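Local coordinates for protein cytochrome c, putative (Shewanella oneidensis, PDB 1SP3) that carries eight covalently bound c-type hemes and probably acts as a respiratory oxidoreductase that reduces tetrathionate, at residues P238-N243 with K282-Q287; W290-A295 with I319-A324. One frame throughout, in Å; residues are numbered along the deposited sequence.

Interactions 1 and 2 come one after the other along the chain, with centres about 23 Å apart. Strand 287-291 joins them: residues 282-287 of interaction 1 lead into it, and residues 290-295 of interaction 2 carry its end into a loop. Interaction 1 lies in loops next to the mixed sheet, interaction 2 starts on this strand of it, and both lie near hemes. In interaction 1 the side chain of Pro238 is about 9 Å from a bound heme c and about 6 Å from that of His236, an axial ligand of heme iron. In interaction 2 the side chain of Ile319 is about 5 Å from a heme c and about 3 Å from that of Tyr428, a heme-binding residue.

Interaction 1. Residues P238-N243 with K282-Q287; sequences PFFAKN and KMVKPQ
Phe240 and Val284 form a single antiparallel bridge, hydrogen-bonded, which fastens the loop behind helix 232-236 to the connection between strands 276-281 and 287-291. Two backbone bonds close the pair: Phe240 N to Val284 O, 2.9 Å, and Val284 N to Phe240 O, 2.8 Å. A third runs from Met283 N to Ala241 O at 2.7 Å.

Aromatic contacts fall on two rings. Val284 CB lies over one face of the Phe240 ring, 3.7 Å from its centroid, while Pro286 CA sits at that ring's edge. Chi1 of 69° sets Phe240 CG between its own N and C, and chi2 of 89° turns the ring so that a face meets Val284. Thr246 of strand 246-251 packs against both residues.

Met283 CE lies over a face of the Phe239 ring, 3.9 Å from the centroid, as a CH-pi contact, and Met283 SD adds an oblique Met-aromatic contact at 4.8 Å; Arg420 adds a cation-pi contact.

Two lysine chains complete the joint. Extended Lys242 passes Met283 SD, its ammonium held by Ser403 OG and by backbone oxygens including Met401 O. Lys285 runs alongside Phe239, pointing the same way, Lys285 CG 3.6 Å from Phe239 CE2.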
ATOM      1  N   PRO A 238      -0.677  -3.412 -18.602  1.00 25.42           N
ATOM      2  CA  PRO A 238      -1.455  -4.645 -18.885  1.00 24.37           C
ATOM      3  C   PRO A 238      -1.192  -5.717 -17.848  1.00 26.42           C
ATOM      4  O   PRO A 238      -2.033  -6.627 -17.720  1.00 27.20           O
ATOM      5  CB  PRO A 238      -0.908  -5.147 -20.234  1.00 26.32           C
ATOM      6  CG  PRO A 238       0.553  -4.341 -20.398  1.00 23.73           C
ATOM      7  CD  PRO A 238       0.360  -3.117 -19.622  1.00 25.11           C
ATOM      8  N   PHE A 239      -0.073  -5.644 -17.118  1.00 25.44           N
ATOM      9  CA  PHE A 239       0.249  -6.650 -16.080  1.00 25.76           C
ATOM     10  C   PHE A 239       1.007  -6.020 -14.903  1.00 26.52           C
ATOM     11  O   PHE A 239       1.849  -5.089 -15.101  1.00 27.63           O
ATOM     12  CB  PHE A 239       1.114  -7.786 -16.633  1.00 23.46           C
ATOM     13  CG  PHE A 239       0.428  -8.598 -17.751  1.00 26.51           C
ATOM     14  CD1 PHE A 239       0.682  -8.307 -19.108  1.00 25.97           C
ATOM     15  CD2 PHE A 239      -0.488  -9.613 -17.432  1.00 23.80           C
ATOM     16  CE1 PHE A 239       0.097  -9.118 -20.154  1.00 30.20           C
ATOM     17  CE2 PHE A 239      -1.105 -10.429 -18.459  1.00 34.21           C
ATOM     18  CZ  PHE A 239      -0.795 -10.185 -19.832  1.00 30.47           C
ATOM     19  N   PHE A 240       0.738  -6.549 -13.701  1.00 27.06           N
ATOM     20  CA  PHE A 240       1.593  -6.325 -12.568  1.00 26.61           C
ATOM     21  C   PHE A 240       2.148  -7.668 -12.006  1.00 26.86           C
ATOM     22  O   PHE A 240       1.852  -8.771 -12.527  1.00 25.65           O
ATOM     23  CB  PHE A 240       0.822  -5.491 -11.562  1.00 26.65           C
ATOM     24  CG  PHE A 240      -0.320  -6.216 -10.927  1.00 28.34           C
ATOM     25  CD1 PHE A 240      -0.126  -6.939  -9.775  1.00 29.08           C
ATOM     26  CD2 PHE A 240      -1.615  -6.099 -11.429  1.00 29.32           C
ATOM     27  CE1 PHE A 240      -1.200  -7.576  -9.154  1.00 28.07           C
ATOM     28  CE2 PHE A 240      -2.689  -6.754 -10.844  1.00 23.49           C
ATOM     29  CZ  PHE A 240      -2.509  -7.471  -9.722  1.00 27.41           C
ATOM     30  N   ALA A 241       2.941  -7.597 -10.934  1.00 27.82           N
ATOM     31  CA  ALA A 241       3.669  -8.779 -10.432  1.00 30.74           C
ATOM     32  C   ALA A 241       4.357  -9.470 -11.636  1.00 31.79           C
ATOM     33  O   ALA A 241       4.247 -10.648 -11.860  1.00 34.28           O
ATOM     34  CB  ALA A 241       2.709  -9.767  -9.710  1.00 29.80           C
ATOM     35  N   LYS A 242       5.005  -8.684 -12.455  1.00 33.26           N
ATOM     36  CA  LYS A 242       5.642  -9.197 -13.646  1.00 33.72           C
ATOM     37  C   LYS A 242       6.769 -10.154 -13.339  1.00 34.43           C
ATOM     38  O   LYS A 242       6.998 -11.066 -14.115  1.00 36.16           O
ATOM     39  CB  LYS A 242       6.179  -8.017 -14.422  1.00 32.19           C
ATOM     40  CG  LYS A 242       5.190  -7.277 -15.255  1.00 32.67           C
ATOM     41  CD  LYS A 242       5.884  -5.963 -15.785  1.00 35.18           C
ATOM     42  CE  LYS A 242       4.937  -5.215 -16.656  1.00 32.43           C
ATOM     43  NZ  LYS A 242       5.541  -4.002 -17.290  1.00 30.40           N
ATOM     44  N   ASN A 243       7.508  -9.947 -12.240  1.00 34.94           N
ATOM     45  CA  ASN A 243       8.790 -10.648 -12.035  1.00 36.64           C
ATOM     46  C   ASN A 243       8.773 -11.671 -10.905  1.00 38.79           C
ATOM     47  O   ASN A 243       9.653 -12.519 -10.840  1.00 38.92           O
ATOM     48  CB  ASN A 243       9.943  -9.663 -11.832  1.00 35.36           C
ATOM     49  CG  ASN A 243      10.131  -8.765 -13.047  1.00 38.27           C
ATOM     50  OD1 ASN A 243      10.044  -9.226 -14.193  1.00 38.86           O
ATOM     51  ND2 ASN A 243      10.287  -7.479 -12.814  1.00 40.14           N
ATOM     52  N   LYS A 282       1.590 -14.727 -10.507  1.00 31.20           N
ATOM     53  CA  LYS A 282       2.594 -13.918 -11.134  1.00 30.08           C
ATOM     54  C   LYS A 282       2.021 -13.434 -12.517  1.00 29.28           C
ATOM     55  O   LYS A 282       1.216 -14.125 -13.112  1.00 26.85           O
ATOM     56  CB  LYS A 282       3.767 -14.867 -11.364  1.00 31.85           C
ATOM     57  CG  LYS A 282       5.156 -14.253 -11.334  1.00 37.83           C
ATOM     58  CD  LYS A 282       6.213 -15.158 -12.042  1.00 41.65           C
ATOM     59  CE  LYS A 282       6.725 -14.508 -13.309  1.00 48.61           C
ATOM     60  NZ  LYS A 282       8.179 -14.850 -13.507  1.00 53.54           N
ATOM     61  N   MET A 283       2.450 -12.281 -13.013  1.00 28.13           N
ATOM     62  CA  MET A 283       2.026 -11.791 -14.305  1.00 29.58           C
ATOM     63  C   MET A 283       0.475 -11.574 -14.334  1.00 30.00           C
ATOM     64  O   MET A 283      -0.275 -12.253 -15.088  1.00 28.89           O
ATOM     65  CB  MET A 283       2.596 -12.690 -15.432  1.00 31.68           C
ATOM     66  CG  MET A 283       2.722 -11.951 -16.778  1.00 35.89           C
ATOM     67  SD  MET A 283       3.973 -10.549 -16.853  1.00 46.57           S
ATOM     68  CE  MET A 283       3.626 -10.192 -18.530  1.00 46.88           C
ATOM     69  N   VAL A 284       0.015 -10.637 -13.463  1.00 27.75           N
ATOM     70  CA  VAL A 284      -1.382 -10.543 -13.108  1.00 28.75           C
ATOM     71  C   VAL A 284      -2.084  -9.426 -13.875  1.00 28.51           C
ATOM     72  O   VAL A 284      -1.585  -8.249 -13.899  1.00 29.01           O
ATOM     73  CB  VAL A 284      -1.542 -10.321 -11.586  1.00 28.55           C
ATOM     74  CG1 VAL A 284      -2.981 -10.469 -11.163  1.00 30.01           C
ATOM     75  CG2 VAL A 284      -0.709 -11.368 -10.804  1.00 30.90           C
ATOM     76  N   LYS A 285      -3.210  -9.761 -14.489  1.00 26.02           N
ATOM     77  CA  LYS A 285      -4.033  -8.729 -15.044  1.00 26.91           C
ATOM     78  C   LYS A 285      -4.739  -8.052 -13.916  1.00 28.33           C
ATOM     79  O   LYS A 285      -5.245  -8.664 -12.939  1.00 28.53           O
ATOM     80  CB  LYS A 285      -5.072  -9.302 -15.990  1.00 28.46           C
ATOM     81  CG  LYS A 285      -4.449 -10.012 -17.211  1.00 27.41           C
ATOM     82  CD  LYS A 285      -5.532 -10.758 -17.974  1.00 34.64           C
ATOM     83  CE  LYS A 285      -4.898 -11.349 -19.275  1.00 36.74           C
ATOM     84  NZ  LYS A 285      -5.716 -12.462 -19.865  1.00 42.31           N
ATOM     85  N   PRO A 286      -4.795  -6.739 -14.039  1.00 28.04           N
ATOM     86  CA  PRO A 286      -5.617  -5.939 -13.132  1.00 26.73           C
ATOM     87  C   PRO A 286      -7.111  -6.229 -13.349  1.00 27.47           C
ATOM     88  O   PRO A 286      -7.481  -6.700 -14.386  1.00 26.54           O
ATOM     89  CB  PRO A 286      -5.313  -4.499 -13.570  1.00 27.05           C
ATOM     90  CG  PRO A 286      -3.989  -4.544 -14.234  1.00 23.63           C
ATOM     91  CD  PRO A 286      -3.988  -5.898 -14.957  1.00 27.88           C
ATOM     92  N   GLN A 287      -7.919  -5.956 -12.335  1.00 27.24           N
ATOM     93  CA  GLN A 287      -9.378  -5.702 -12.474  1.00 30.09           C
ATOM     94  C   GLN A 287      -9.673  -4.257 -12.781  1.00 27.45           C
ATOM     95  O   GLN A 287      -8.986  -3.396 -12.339  1.00 25.49           O
ATOM     96  CB  GLN A 287     -10.045  -5.941 -11.107  1.00 31.39           C
ATOM     97  CG  GLN A 287      -9.650  -7.266 -10.656  1.00 35.76           C
ATOM     98  CD  GLN A 287     -10.687  -8.160 -11.046  1.00 45.95           C
ATOM     99  OE1 GLN A 287     -10.617  -8.750 -12.147  1.00 50.61           O
ATOM    100  NE2 GLN A 287     -11.763  -8.182 -10.243  1.00 44.24           N
TER

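Interaction 2. Residues W290-A295 with I319-A324; sequences WYNGTA and INDAKA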
ATOM      1  N   TRP A 290     -14.657   1.765 -12.631  1.00 24.30           N
ATOM      2  CA  TRP A 290     -14.885   3.189 -12.528  1.00 25.45           C
ATOM      3  C   TRP A 290     -14.247   3.787 -11.292  1.00 26.38           C
ATOM      4  O   TRP A 290     -14.381   3.256 -10.163  1.00 26.61           O
ATOM      5  CB  TRP A 290     -16.387   3.556 -12.570  1.00 27.03           C
ATOM      6  CG  TRP A 290     -17.012   3.232 -13.890  1.00 24.73           C
ATOM      7  CD1 TRP A 290     -17.861   2.188 -14.180  1.00 21.00           C
ATOM      8  CD2 TRP A 290     -16.745   3.895 -15.124  1.00 25.44           C
ATOM      9  NE1 TRP A 290     -18.157   2.181 -15.523  1.00 24.20           N
ATOM     10  CE2 TRP A 290     -17.460   3.198 -16.135  1.00 24.58           C
ATOM     11  CE3 TRP A 290     -15.937   5.002 -15.491  1.00 23.32           C
ATOM     12  CZ2 TRP A 290     -17.458   3.604 -17.451  1.00 24.52           C
ATOM     13  CZ3 TRP A 290     -15.947   5.412 -16.768  1.00 22.84           C
ATOM     14  CH2 TRP A 290     -16.681   4.712 -17.750  1.00 26.80           C
ATOM     15  N   TYR A 291     -13.541   4.899 -11.493  1.00 25.81           N
ATOM     16  CA  TYR A 291     -12.956   5.575 -10.358  1.00 24.03           C
ATOM     17  C   TYR A 291     -13.005   7.049 -10.592  1.00 24.69           C
ATOM     18  O   TYR A 291     -12.443   7.539 -11.578  1.00 23.16           O
ATOM     19  CB  TYR A 291     -11.492   5.114 -10.151  1.00 25.06           C
ATOM     20  CG  TYR A 291     -10.710   5.757  -8.977  1.00 25.06           C
ATOM     21  CD1 TYR A 291     -11.179   5.682  -7.647  1.00 26.08           C
ATOM     22  CD2 TYR A 291      -9.508   6.441  -9.210  1.00 28.84           C
ATOM     23  CE1 TYR A 291     -10.454   6.261  -6.599  1.00 26.75           C
ATOM     24  CE2 TYR A 291      -8.765   7.033  -8.137  1.00 28.39           C
ATOM     25  CZ  TYR A 291      -9.257   6.892  -6.838  1.00 27.65           C
ATOM     26  OH  TYR A 291      -8.569   7.514  -5.816  1.00 32.79           O
ATOM     27  N   ASN A 292     -13.570   7.768  -9.618  1.00 25.87           N
ATOM     28  CA  ASN A 292     -13.652   9.255  -9.682  1.00 28.66           C
ATOM     29  C   ASN A 292     -12.816   9.990  -8.647  1.00 30.78           C
ATOM     30  O   ASN A 292     -13.024  11.186  -8.414  1.00 31.46           O
ATOM     31  CB  ASN A 292     -15.116   9.714  -9.484  1.00 28.26           C
ATOM     32  CG  ASN A 292     -15.653   9.391  -8.050  1.00 30.71           C
ATOM     33  OD1 ASN A 292     -14.871   9.081  -7.125  1.00 36.95           O
ATOM     34  ND2 ASN A 292     -16.956   9.410  -7.890  1.00 28.43           N
ATOM     35  N   GLY A 293     -11.845   9.322  -8.037  1.00 32.20           N
ATOM     36  CA  GLY A 293     -11.053  10.037  -7.046  1.00 33.02           C
ATOM     37  C   GLY A 293     -11.520   9.728  -5.605  1.00 33.85           C
ATOM     38  O   GLY A 293     -10.819   9.995  -4.646  1.00 33.70           O
ATOM     39  N   THR A 294     -12.706   9.156  -5.433  1.00 33.42           N
ATOM     40  CA  THR A 294     -13.089   8.796  -4.080  1.00 33.75           C
ATOM     41  C   THR A 294     -13.212   7.283  -3.946  1.00 32.75           C
ATOM     42  O   THR A 294     -13.417   6.549  -4.942  1.00 31.93           O
ATOM     43  CB  THR A 294     -14.425   9.521  -3.603  1.00 33.77           C
ATOM     44  OG1 THR A 294     -15.417   9.250  -4.562  1.00 41.44           O
ATOM     45  CG2 THR A 294     -14.334  11.007  -3.780  1.00 34.83           C
ATOM     46  N   ALA A 295     -13.094   6.820  -2.699  1.00 30.51           N
ATOM     47  CA  ALA A 295     -13.109   5.426  -2.426  1.00 31.04           C
ATOM     48  C   ALA A 295     -13.957   5.219  -1.139  1.00 32.43           C
ATOM     49  O   ALA A 295     -14.027   6.084  -0.223  1.00 32.90           O
ATOM     50  CB  ALA A 295     -11.673   4.945  -2.218  1.00 29.27           C
ATOM     51  N   ILE A 319     -20.473   4.733 -14.828  1.00 29.26           N
ATOM     52  CA  ILE A 319     -20.501   5.199 -16.245  1.00 31.44           C
ATOM     53  C   ILE A 319     -21.102   6.583 -16.437  1.00 34.33           C
ATOM     54  O   ILE A 319     -20.656   7.317 -17.294  1.00 36.27           O
ATOM     55  CB  ILE A 319     -21.210   4.193 -17.157  1.00 31.66           C
ATOM     56  CG1 ILE A 319     -20.962   4.483 -18.666  1.00 30.99           C
ATOM     57  CG2 ILE A 319     -22.713   4.017 -16.718  1.00 31.68           C
ATOM     58  CD1 ILE A 319     -21.398   3.358 -19.606  1.00 30.96           C
ATOM     59  N   ASN A 320     -22.086   6.949 -15.601  1.00 36.74           N
ATOM     60  CA  ASN A 320     -22.717   8.252 -15.631  1.00 37.87           C
ATOM     61  C   ASN A 320     -21.936   9.268 -14.858  1.00 39.44           C
ATOM     62  O   ASN A 320     -22.371  10.395 -14.727  1.00 40.08           O
ATOM     63  CB  ASN A 320     -24.121   8.113 -15.059  1.00 38.43           C
ATOM     64  CG  ASN A 320     -24.955   7.221 -15.945  1.00 38.39           C
ATOM     65  OD1 ASN A 320     -24.948   7.405 -17.174  1.00 41.44           O
ATOM     66  ND2 ASN A 320     -25.564   6.206 -15.379  1.00 38.50           N
ATOM     67  N   ASP A 321     -20.786   8.888 -14.325  1.00 38.79           N
ATOM     68  CA  ASP A 321     -20.033   9.847 -13.530  1.00 37.67           C
ATOM     69  C   ASP A 321     -18.956  10.537 -14.408  1.00 36.99           C
ATOM     70  O   ASP A 321     -17.930   9.942 -14.819  1.00 34.35           O
ATOM     71  CB  ASP A 321     -19.524   9.109 -12.269  1.00 38.07           C
ATOM     72  CG  ASP A 321     -18.830  10.035 -11.231  1.00 41.59           C
ATOM     73  OD1 ASP A 321     -18.293  11.157 -11.582  1.00 44.90           O
ATOM     74  OD2 ASP A 321     -18.759   9.661 -10.017  1.00 45.15           O
ATOM     75  N   ALA A 322     -19.212  11.795 -14.752  1.00 37.12           N
ATOM     76  CA  ALA A 322     -18.312  12.525 -15.630  1.00 37.24           C
ATOM     77  C   ALA A 322     -16.937  12.656 -14.964  1.00 37.90           C
ATOM     78  O   ALA A 322     -15.966  12.808 -15.663  1.00 38.01           O
ATOM     79  CB  ALA A 322     -18.876  13.990 -15.961  1.00 38.90           C
ATOM     80  N   LYS A 323     -16.844  12.643 -13.630  1.00 37.39           N
ATOM     81  CA  LYS A 323     -15.509  12.663 -13.020  1.00 38.78           C
ATOM     82  C   LYS A 323     -14.754  11.275 -13.061  1.00 36.71           C
ATOM     83  O   LYS A 323     -13.550  11.213 -12.778  1.00 37.88           O
ATOM     84  CB  LYS A 323     -15.572  13.132 -11.554  1.00 40.18           C
ATOM     85  CG  LYS A 323     -15.859  14.611 -11.314  1.00 47.54           C
ATOM     86  CD  LYS A 323     -16.008  14.913  -9.773  1.00 57.89           C
ATOM     87  CE  LYS A 323     -14.899  15.923  -9.197  1.00 63.63           C
ATOM     88  NZ  LYS A 323     -15.457  17.298  -8.773  1.00 63.62           N
ATOM     89  N   ALA A 324     -15.448  10.190 -13.396  1.00 32.75           N
ATOM     90  CA  ALA A 324     -14.874   8.847 -13.214  1.00 30.67           C
ATOM     91  C   ALA A 324     -14.224   8.401 -14.544  1.00 29.35           C
ATOM     92  O   ALA A 324     -14.772   8.757 -15.607  1.00 27.91           O
ATOM     93  CB  ALA A 324     -15.963   7.858 -12.777  1.00 27.72           C
TER
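Asn292 OD1 is gripped by two donors of one residue, and the amide's other end reaches across to Asp321. Thr294 OG1 meets Asn292 OD1 at 2.6 Å, and Thr294 N meets the same oxygen at 2.7 Å, nearly along the C=O axis. The amide is thus held from its oxygen end while Asn292 ND2 gives a 2.8 Å bond to Asp321 OD2. That bond is close to straight, 165° at the hydrogen, and arrives on the syn side of the carboxylate; the acceptor lies near the amide plane, although amide and carboxylate planes are turned 64° apart. Asn292 CG stands between its own N and C (chi1 66°), and the second torsion turns the amide so that OD1 meets Thr294.

The bond from Thr294 N makes an Asx turn where strand 287-291 runs out. Facing it, Asp321 to Ala324 form a type I beta turn leading into strand 325-339, the antiparallel partner of 287-291, so the contact joins two turns at the end of this strand pair. Asp321 OD1 also takes a weak bond from Lys323 N.

Beside the turns, the Trp290 indole lies with one face against the backbone of Ile319: Ile319 CA is 3.9 Å from the centroid of the six-membered ring, and Ile319 N stands 3.5 Å above the plane toward the rim. Ala324 O approaches the indole's edge. Trp290 NE1 is bonded to Leu426 O. An alanine in place of Trp290 would probably open a gap beside Ile319 and Ala324 and leave Leu426 O without its indole donor. Ala324 CA, for its part, lies 3.2 Å from Tyr291 O in a CA-H...O contact.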